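Local coordinates for protein flavin-containing monooxygenase (Allium sativum, PDB 6WPU) that probably oxidises the sulfur of S-allyl-L-cysteine to the sulfoxide, using a bound flavin-adenine dinucleotide as cofactor, at residues L85-E96 with D113-V123. Numbering follows the deposited sequence.
Sequences LYKSLRTNLPRE and DRRRFPGHEEV. With FAD (flavin-adenine dinucleotide), chain B; SO4 (sulfate ion), chain D.
Part of the flavin pocket of this monooxygenase is built here, where a single backbone bridge joins R90 to G119, with T91 N bonded to P118 O, and lays loop 85-94 along the 113-119 loop and the start of helix 120-133. From the same loop N92 N donates to FAD O4 (2.8 Å) and L89 CD1 packs against flavin C6. Beside the bridge, R90 turns side-on to F117 O, which takes NE (2.9 Å) and NH2 in the guanidinium plane, while NH1 reaches O4 of a sulfate ion, probably from the crystallisation liquor. R115 NH1 sits over the centre of that guanidinium, the two planes 14° apart; this like-charged stack is probably eased by the carboxylates of D113, which R115 grips with NE on OD1 and NH2 on OD2, and of D438, a further partner of R90, with the sulfate adding to them in the crystal. At the other end, R95 NH1 is shared by D113 O (2.8 Å) and R115 O, and NH2 meets E122 OE1 (2.9 Å) on its anti lone pair. Replacing R95 with a leucine would probably leave E122 OE1 without its charged mate and the carbonyls of D113 and R115 without this shared donor. R116 NE points almost straight at E96 OE1 (2.8 Å, 173°), and P94 CB lies over one face of its guanidinium. P94 also covers a face of the F117 ring with an off-centre CH-pi contact. H120 CG stands between backbone N and carbonyl carbon (chi1 53°), which brings the imidazole to the loop: NE2 reaches K87 O (2.8 Å) from above the carbonyl plane, and L85 CD1 touches CB. Helix 416-431 packs on P94 and F117, helix 443-453 on E96 and R116, and helix 225-234 on Y86.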
loop_
_atom_site.group_PDB
_atom_site.type_symbol
_atom_site.label_atom_id
_atom_site.label_comp_id
_atom_site.label_asym_id
_atom_site.label_seq_id
_atom_site.Cartn_x
_atom_site.Cartn_y
_atom_site.Cartn_z
ATOM N N LEU A 85 7.405 -5.510 5.516
ATOM C CA LEU A 85 6.979 -6.899 5.660
ATOM C C LEU A 85 7.677 -7.550 6.844
ATOM O O LEU A 85 8.865 -7.320 7.073
ATOM C CB LEU A 85 7.303 -7.707 4.414
ATOM C CG LEU A 85 6.692 -7.374 3.063
ATOM C CD1 LEU A 85 7.295 -8.316 2.000
ATOM C CD2 LEU A 85 5.199 -7.496 3.113
ATOM N N TYR A 86 6.947 -8.388 7.578
ATOM C CA TYR A 86 7.579 -9.254 8.568
ATOM C C TYR A 86 7.775 -10.640 7.961
ATOM O O TYR A 86 7.194 -10.974 6.923
ATOM C CB TYR A 86 6.760 -9.321 9.867
ATOM C CG TYR A 86 5.279 -9.571 9.669
ATOM C CD1 TYR A 86 4.398 -8.506 9.442
ATOM C CD2 TYR A 86 4.758 -10.863 9.722
ATOM C CE1 TYR A 86 3.048 -8.730 9.240
ATOM C CE2 TYR A 86 3.393 -11.095 9.544
ATOM C CZ TYR A 86 2.555 -10.025 9.297
ATOM O OH TYR A 86 1.218 -10.235 9.113
ATOM N N LYS A 87 8.620 -11.444 8.605
ATOM C CA LYS A 87 9.158 -12.613 7.913
ATOM C C LYS A 87 8.074 -13.638 7.575
ATOM O O LYS A 87 8.115 -14.261 6.508
ATOM C CB LYS A 87 10.265 -13.258 8.744
ATOM C CG LYS A 87 10.901 -14.482 8.075
ATOM C CD LYS A 87 12.121 -14.952 8.872
ATOM C CE LYS A 87 12.685 -16.271 8.378
ATOM N NZ LYS A 87 11.944 -17.440 8.956
ATOM N N SER A 88 7.103 -13.836 8.461
ATOM C CA SER A 88 6.093 -14.866 8.222
ATOM C C SER A 88 4.910 -14.379 7.389
ATOM O O SER A 88 3.981 -15.160 7.162
ATOM C CB SER A 88 5.569 -15.427 9.549
ATOM O OG SER A 88 4.917 -14.401 10.264
ATOM N N LEU A 89 4.922 -13.129 6.921
ATOM C CA LEU A 89 3.739 -12.563 6.286
ATOM C C LEU A 89 3.281 -13.419 5.108
ATOM O O LEU A 89 4.086 -13.847 4.280
ATOM C CB LEU A 89 4.008 -11.130 5.823
ATOM C CG LEU A 89 2.803 -10.430 5.183
ATOM C CD1 LEU A 89 2.711 -8.958 5.615
ATOM C CD2 LEU A 89 2.809 -10.564 3.614
ATOM N N ARG A 90 1.982 -13.693 5.079
ATOM C CA ARG A 90 1.254 -14.245 3.949
ATOM C C ARG A 90 0.253 -13.210 3.436
ATOM O O ARG A 90 -0.115 -12.269 4.149
ATOM C CB ARG A 90 0.515 -15.531 4.342
ATOM C CG ARG A 90 1.411 -16.666 4.797
ATOM C CD ARG A 90 0.606 -17.763 5.476
ATOM N NE ARG A 90 -0.264 -18.460 4.538
ATOM C CZ ARG A 90 -1.114 -19.419 4.878
ATOM N NH1 ARG A 90 -1.220 -19.795 6.154
ATOM N NH2 ARG A 90 -1.874 -19.994 3.941
ATOM N N THR A 91 -0.178 -13.380 2.180
ATOM C CA THR A 91 -1.122 -12.430 1.599
ATOM C C THR A 91 -2.423 -12.446 2.396
ATOM O O THR A 91 -2.822 -13.475 2.949
ATOM C CB THR A 91 -1.396 -12.742 0.111
ATOM O OG1 THR A 91 -2.152 -13.960 -0.038
ATOM C CG2 THR A 91 -0.097 -12.866 -0.666
ATOM N N ASN A 92 -3.075 -11.286 2.492
ATOM C CA ASN A 92 -4.398 -11.226 3.110
ATOM C C ASN A 92 -5.508 -11.282 2.075
ATOM O O ASN A 92 -6.675 -11.079 2.413
ATOM C CB ASN A 92 -4.547 -9.976 3.988
ATOM C CG ASN A 92 -4.323 -8.687 3.230
ATOM O OD1 ASN A 92 -4.460 -8.627 2.010
ATOM N ND2 ASN A 92 -3.955 -7.645 3.951
ATOM N N LEU A 93 -5.160 -11.537 0.815
ATOM C CA LEU A 93 -6.085 -11.751 -0.284
ATOM C C LEU A 93 -5.709 -13.055 -0.973
ATOM O O LEU A 93 -4.520 -13.395 -1.038
ATOM C CB LEU A 93 -6.022 -10.592 -1.291
ATOM C CG LEU A 93 -6.417 -9.200 -0.798
ATOM C CD1 LEU A 93 -6.050 -8.175 -1.860
ATOM C CD2 LEU A 93 -7.917 -9.167 -0.499
ATOM N N PRO A 94 -6.684 -13.821 -1.454
ATOM C CA PRO A 94 -6.354 -15.026 -2.222
ATOM C C PRO A 94 -5.643 -14.636 -3.503
ATOM O O PRO A 94 -5.873 -13.560 -4.062
ATOM C CB PRO A 94 -7.717 -15.662 -2.501
ATOM C CG PRO A 94 -8.666 -14.515 -2.475
ATOM C CD PRO A 94 -8.123 -13.509 -1.500
ATOM N N ARG A 95 -4.731 -15.504 -3.944
ATOM C CA ARG A 95 -3.821 -15.096 -5.006
ATOM C C ARG A 95 -4.561 -14.829 -6.318
ATOM O O ARG A 95 -4.105 -14.000 -7.115
ATOM C CB ARG A 95 -2.717 -16.145 -5.186
ATOM C CG ARG A 95 -3.206 -17.520 -5.641
ATOM C CD ARG A 95 -2.112 -18.580 -5.471
ATOM N NE ARG A 95 -0.951 -18.350 -6.334
ATOM C CZ ARG A 95 0.279 -18.802 -6.085
ATOM N NH1 ARG A 95 0.532 -19.488 -4.973
ATOM N NH2 ARG A 95 1.269 -18.554 -6.942
ATOM N N GLU A 96 -5.707 -15.490 -6.555
ATOM C CA GLU A 96 -6.463 -15.229 -7.780
ATOM C C GLU A 96 -6.916 -13.777 -7.848
ATOM O O GLU A 96 -6.927 -13.169 -8.926
ATOM C CB GLU A 96 -7.678 -16.158 -7.895
ATOM C CG GLU A 96 -7.373 -17.658 -7.947
ATOM C CD GLU A 96 -7.278 -18.284 -6.551
ATOM O OE1 GLU A 96 -7.590 -17.591 -5.555
ATOM O OE2 GLU A 96 -6.891 -19.470 -6.456
ATOM N N ASP A 113 5.678 -21.441 -3.597
ATOM C CA ASP A 113 4.635 -21.504 -2.577
ATOM C C ASP A 113 3.306 -21.640 -3.310
ATOM O O ASP A 113 2.764 -20.660 -3.827
ATOM C CB ASP A 113 4.693 -20.263 -1.689
ATOM C CG ASP A 113 3.750 -20.337 -0.494
ATOM O OD1 ASP A 113 2.777 -21.120 -0.534
ATOM O OD2 ASP A 113 3.974 -19.588 0.486
ATOM N N ARG A 114 2.786 -22.862 -3.373
ATOM C CA ARG A 114 1.575 -23.157 -4.131
ATOM C C ARG A 114 0.292 -22.842 -3.371
ATOM O O ARG A 114 -0.795 -23.160 -3.870
ATOM C CB ARG A 114 1.562 -24.627 -4.550
ATOM C CG ARG A 114 2.656 -25.013 -5.525
ATOM C CD ARG A 114 2.385 -26.387 -6.122
ATOM N NE ARG A 114 2.369 -26.335 -7.582
ATOM C CZ ARG A 114 1.276 -26.152 -8.318
ATOM N NH1 ARG A 114 0.094 -26.009 -7.736
ATOM N NH2 ARG A 114 1.365 -26.115 -9.639
ATOM N N ARG A 115 0.381 -22.236 -2.190
ATOM C CA ARG A 115 -0.808 -21.994 -1.386
ATOM C C ARG A 115 -1.655 -20.882 -1.985
ATOM O O ARG A 115 -1.145 -19.953 -2.617
ATOM C CB ARG A 115 -0.427 -21.625 0.046
ATOM C CG ARG A 115 0.095 -22.785 0.852
ATOM C CD ARG A 115 0.481 -22.335 2.245
ATOM N NE ARG A 115 1.600 -21.404 2.184
ATOM C CZ ARG A 115 2.160 -20.845 3.247
ATOM N NH1 ARG A 115 1.688 -21.119 4.460
ATOM N NH2 ARG A 115 3.181 -20.009 3.095
ATOM N N ARG A 116 -2.968 -20.985 -1.759
ATOM C CA ARG A 116 -3.886 -19.948 -2.208
ATOM C C ARG A 116 -3.547 -18.603 -1.588
ATOM O O ARG A 116 -3.663 -17.562 -2.248
ATOM C CB ARG A 116 -5.326 -20.337 -1.880
ATOM C CG ARG A 116 -6.323 -19.313 -2.359
ATOM C CD ARG A 116 -7.611 -19.951 -2.740
ATOM N NE ARG A 116 -8.518 -18.967 -3.310
ATOM C CZ ARG A 116 -9.758 -18.756 -2.880
ATOM N NH1 ARG A 116 -10.240 -19.481 -1.868
ATOM N NH2 ARG A 116 -10.511 -17.829 -3.471
ATOM N N PHE A 117 -3.135 -18.600 -0.315
ATOM C CA PHE A 117 -2.645 -17.396 0.357
ATOM C C PHE A 117 -1.166 -17.604 0.633
ATOM O O PHE A 117 -0.792 -18.079 1.714
ATOM C CB PHE A 117 -3.396 -17.112 1.661
ATOM C CG PHE A 117 -4.840 -16.730 1.484
ATOM C CD1 PHE A 117 -5.796 -17.697 1.227
ATOM C CD2 PHE A 117 -5.245 -15.412 1.636
ATOM C CE1 PHE A 117 -7.132 -17.355 1.100
ATOM C CE2 PHE A 117 -6.576 -15.058 1.504
ATOM C CZ PHE A 117 -7.522 -16.027 1.239
ATOM N N PRO A 118 -0.288 -17.296 -0.313
ATOM C CA PRO A 118 1.127 -17.643 -0.153
ATOM C C PRO A 118 1.878 -16.603 0.668
ATOM O O PRO A 118 1.366 -15.537 1.015
ATOM C CB PRO A 118 1.627 -17.677 -1.599
ATOM C CG PRO A 118 0.793 -16.605 -2.269
ATOM C CD PRO A 118 -0.579 -16.788 -1.670
ATOM N N GLY A 119 3.130 -16.926 0.949
ATOM C CA GLY A 119 4.007 -15.991 1.618
ATOM C C GLY A 119 4.534 -14.928 0.676
ATOM O O GLY A 119 4.462 -15.051 -0.549
ATOM N N HIS A 120 5.094 -13.872 1.281
ATOM C CA HIS A 120 5.547 -12.723 0.509
ATOM C C HIS A 120 6.558 -13.112 -0.568
ATOM O O HIS A 120 6.604 -12.473 -1.628
ATOM C CB HIS A 120 6.151 -11.675 1.445
ATOM C CG HIS A 120 7.212 -12.217 2.343
ATOM N ND1 HIS A 120 8.513 -12.392 1.930
ATOM C CD2 HIS A 120 7.162 -12.640 3.632
ATOM C CE1 HIS A 120 9.223 -12.894 2.926
ATOM N NE2 HIS A 120 8.428 -13.053 3.970
ATOM N N GLU A 121 7.372 -14.145 -0.322
ATOM C CA GLU A 121 8.345 -14.576 -1.327
ATOM C C GLU A 121 7.662 -14.934 -2.637
ATOM O O GLU A 121 8.199 -14.677 -3.720
ATOM C CB GLU A 121 9.146 -15.772 -0.813
ATOM C CG GLU A 121 10.566 -15.451 -0.393
ATOM C CD GLU A 121 11.140 -16.488 0.560
ATOM O OE1 GLU A 121 11.657 -16.087 1.624
ATOM O OE2 GLU A 121 11.063 -17.699 0.249
ATOM N N GLU A 122 6.480 -15.540 -2.557
ATOM C CA GLU A 122 5.771 -15.933 -3.764
ATOM C C GLU A 122 5.265 -14.713 -4.522
ATOM O O GLU A 122 5.224 -14.724 -5.754
ATOM C CB GLU A 122 4.621 -16.875 -3.401
ATOM C CG GLU A 122 3.851 -17.462 -4.581
ATOM C CD GLU A 122 4.575 -18.613 -5.301
ATOM O OE1 GLU A 122 4.035 -19.085 -6.327
ATOM O OE2 GLU A 122 5.662 -19.046 -4.854
ATOM N N VAL A 123 4.895 -13.648 -3.811
ATOM C CA VAL A 123 4.444 -12.443 -4.494
ATOM C C VAL A 123 5.619 -11.764 -5.182
ATOM O O VAL A 123 5.511 -11.307 -6.331
ATOM C CB VAL A 123 3.744 -11.497 -3.505
ATOM C CG1 VAL A 123 3.236 -10.257 -4.223
ATOM C CG2 VAL A 123 2.627 -12.213 -2.798
HETATM P PA FAD B . 5.923 -0.021 -3.070
HETATM O O1A FAD B . 5.867 -1.548 -2.998
HETATM O O2A FAD B . 6.230 0.763 -1.895
HETATM O O5B FAD B . 6.982 0.473 -4.032
HETATM C C5B FAD B . 7.455 1.804 -4.202
HETATM C C4B FAD B . 8.862 1.808 -4.840
HETATM O O4B FAD B . 9.346 3.086 -5.145
HETATM C C3B FAD B . 9.897 1.135 -3.978
HETATM O O3B FAD B . 10.591 0.169 -4.697
HETATM C C2B FAD B . 10.817 2.231 -3.574
HETATM O O2B FAD B . 12.122 1.813 -3.388
HETATM C C1B FAD B . 10.688 3.160 -4.746
HETATM N N9A FAD B . 10.982 4.541 -4.438
HETATM C C8A FAD B . 10.465 5.259 -3.367
HETATM N N7A FAD B . 10.951 6.507 -3.382
HETATM C C5A FAD B . 11.829 6.652 -4.459
HETATM C C6A FAD B . 12.614 7.694 -4.949
HETATM N N6A FAD B . 12.627 8.989 -4.312
HETATM N N1A FAD B . 13.355 7.505 -6.056
HETATM C C2A FAD B . 13.387 6.307 -6.696
HETATM N N3A FAD B . 12.646 5.263 -6.255
HETATM C C4A FAD B . 11.865 5.403 -5.149
HETATM N N1 FAD B . -1.434 -6.038 -1.391
HETATM C C2 FAD B . -1.904 -7.290 -1.927
HETATM O O2 FAD B . -2.344 -7.362 -3.202
HETATM N N3 FAD B . -2.011 -8.401 -1.122
HETATM C C4 FAD B . -1.590 -8.353 0.191
HETATM O O4 FAD B . -1.668 -9.435 1.005
HETATM C C4X FAD B . -0.884 -7.167 0.714
HETATM N N5 FAD B . -0.254 -7.213 1.951
HETATM C C5X FAD B . 0.440 -6.095 2.402
HETATM C C6 FAD B . 1.065 -6.137 3.657
HETATM C C7 FAD B . 1.770 -5.023 4.099
HETATM C C7M FAD B . 2.428 -5.075 5.452
HETATM C C8 FAD B . 1.852 -3.876 3.312
HETATM C C8M FAD B . 2.593 -2.660 3.767
HETATM C C9 FAD B . 1.225 -3.830 2.062
HETATM C C9A FAD B . 0.522 -4.936 1.607
HETATM N N10 FAD B . -0.106 -4.894 0.315
HETATM C C10 FAD B . -0.810 -6.014 -0.148
HETATM C "C1'" FAD B . -0.059 -3.667 -0.495
HETATM C "C2'" FAD B . 1.199 -3.331 -1.269
HETATM O "O2'" FAD B . 1.578 -2.057 -0.948
HETATM C "C3'" FAD B . 0.793 -3.352 -2.725
HETATM O "O3'" FAD B . 0.625 -4.694 -2.973
HETATM C "C4'" FAD B . 1.818 -2.798 -3.707
HETATM O "O4'" FAD B . 3.034 -3.380 -3.409
HETATM C "C5'" FAD B . 1.944 -1.272 -3.780
HETATM O "O5'" FAD B . 3.163 -1.100 -4.443
HETATM P P FAD B . 3.888 0.237 -4.886
HETATM O O1P FAD B . 4.707 0.042 -6.218
HETATM O O2P FAD B . 2.754 1.337 -4.848
HETATM O O3P FAD B . 4.667 0.681 -3.507
HETATM S S SO4 D . -1.755 -17.917 9.406
HETATM O O1 SO4 D . -1.485 -18.357 10.778
HETATM O O2 SO4 D . -3.025 -18.496 8.972
HETATM O O3 SO4 D . -1.877 -16.465 9.363
HETATM O O4 SO4 D . -0.647 -18.315 8.531
#